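Local coordinates for protein INRS (Synechocystis sp., PDB 5FMN) that responds to nickel as a metal-sensing transcriptional regulator, probably repressing genes by binding DNA as a member of the CsoR-like family, at residues A62-G65 / A66-V70. Numbering follows the deposited sequence.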
loop_
_atom_site.group_PDB
_atom_site.type_symbol
_atom_site.label_atom_id
_atom_site.label_comp_id
_atom_site.label_asym_id
_atom_site.label_seq_id
_atom_site.Cartn_x
_atom_site.Cartn_y
_atom_site.Cartn_z
ATOM N N ALA B 62 5.003 -3.642 -12.688
ATOM C CA ALA B 62 6.427 -4.017 -12.734
ATOM C C ALA B 62 7.310 -2.792 -12.512
ATOM O O ALA B 62 8.345 -2.873 -11.860
ATOM C CB ALA B 62 6.758 -4.648 -14.083
ATOM N N VAL B 63 6.916 -1.673 -13.117
ATOM C CA VAL B 63 7.601 -0.409 -12.912
ATOM C C VAL B 63 7.529 0.024 -11.427
ATOM O O VAL B 63 8.516 0.428 -10.828
ATOM C CB VAL B 63 6.946 0.707 -13.750
ATOM C CG1 VAL B 63 7.536 2.052 -13.373
ATOM C CG2 VAL B 63 7.109 0.445 -15.230
ATOM N N ARG B 64 6.344 -0.044 -10.847
ATOM C CA ARG B 64 6.191 0.266 -9.450
ATOM C C ARG B 64 7.044 -0.674 -8.571
ATOM O O ARG B 64 7.716 -0.232 -7.639
ATOM C CB ARG B 64 4.709 0.219 -9.039
ATOM C CG ARG B 64 4.546 0.221 -7.538
ATOM C CD ARG B 64 3.389 0.958 -6.902
ATOM N NE ARG B 64 3.646 0.824 -5.466
ATOM C CZ ARG B 64 2.975 1.439 -4.508
ATOM N NH1 ARG B 64 1.999 2.296 -4.791
ATOM N NH2 ARG B 64 3.314 1.214 -3.248
ATOM N N GLY B 65 7.065 -1.956 -8.897
ATOM C CA GLY B 65 7.923 -2.899 -8.178
ATOM C C GLY B 65 9.380 -2.523 -8.268
ATOM O O GLY B 65 10.092 -2.528 -7.255
ATOM N N ALA B 66 9.817 -2.139 -9.463
ATOM C CA ALA B 66 11.213 -1.728 -9.670
ATOM C C ALA B 66 11.558 -0.495 -8.869
ATOM O O ALA B 66 12.685 -0.349 -8.400
ATOM C CB ALA B 66 11.498 -1.456 -11.142
ATOM N N LEU B 67 10.615 0.442 -8.825
ATOM C CA LEU B 67 10.781 1.656 -8.040
ATOM C C LEU B 67 10.935 1.355 -6.553
ATOM O O LEU B 67 11.770 1.949 -5.887
ATOM C CB LEU B 67 9.601 2.585 -8.279
ATOM C CG LEU B 67 9.702 4.017 -7.766
ATOM C CD1 LEU B 67 10.870 4.760 -8.406
ATOM C CD2 LEU B 67 8.394 4.742 -8.034
ATOM N N ASP B 68 10.082 0.467 -6.040
ATOM C CA ASP B 68 10.102 0.076 -4.646
ATOM C C ASP B 68 11.455 -0.521 -4.283
ATOM O O ASP B 68 12.010 -0.167 -3.264
ATOM C CB ASP B 68 8.992 -0.938 -4.351
ATOM C CG ASP B 68 7.589 -0.312 -4.299
ATOM O OD1 ASP B 68 7.456 0.924 -4.245
ATOM O OD2 ASP B 68 6.612 -1.088 -4.277
ATOM N N ARG B 69 12.010 -1.369 -5.149
ATOM C CA ARG B 69 13.295 -2.043 -4.881
ATOM C C ARG B 69 14.454 -1.067 -4.869
ATOM O O ARG B 69 15.337 -1.193 -4.034
ATOM C CB ARG B 69 13.576 -3.149 -5.891
ATOM C CG ARG B 69 12.554 -4.290 -5.829
ATOM C CD ARG B 69 12.978 -5.549 -6.597
ATOM N NE ARG B 69 13.400 -5.230 -7.968
ATOM C CZ ARG B 69 12.597 -5.157 -9.039
ATOM N NH1 ARG B 69 11.283 -5.387 -8.943
ATOM N NH2 ARG B 69 13.119 -4.810 -10.219
ATOM N N VAL B 70 14.419 -0.069 -5.750
ATOM C CA VAL B 70 15.346 1.076 -5.665
ATOM C C VAL B 70 15.229 1.870 -4.357
ATOM O O VAL B 70 16.229 2.196 -3.709
ATOM C CB VAL B 70 15.141 2.061 -6.839
ATOM C CG1 VAL B 70 15.925 3.347 -6.631
ATOM C CG2 VAL B 70 15.610 1.435 -8.124
#
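Asp68 N donates to Arg64 O at 2.9 Å in a nearly straight alpha-helical bond (N-H...O 161°), which sets their side chains one turn apart as an i, i+4 Arg-Asp pair. OD2 of Asp68 meets Arg64 NE in a long salt bridge of 3.7 Å, lying near the guanidinium plane at its edge, while the carboxylate itself stands almost perpendicular to that plane (88°). The stronger partner belongs to OD1, which pairs with NH1 of Arg64 in the second subunit; the reverse pairing holds this chain's Arg64, so two arginines and two aspartates interlock reciprocally, an arrangement that would be expected to keep both aspartates charged. Further round, chi1 of Arg69 (-64°) sets CG beside its backbone N and 3.3 Å from Gly65 O. A bend at chi3 then brings the guanidinium back, with NH1 3.5 Å from Gly65 C and Ala66 CA under one face, offset toward the rim. Leu67 and Val63 each pack on the other's counterpart in the second subunit. In this all-helical, CsoR-like metal-sensitive repressor domain, Val63, Ala66 and Val70 also touch helix 26-48, so this part of helix 53-89 contacts both its own chain's first helix and a neighbouring subunit.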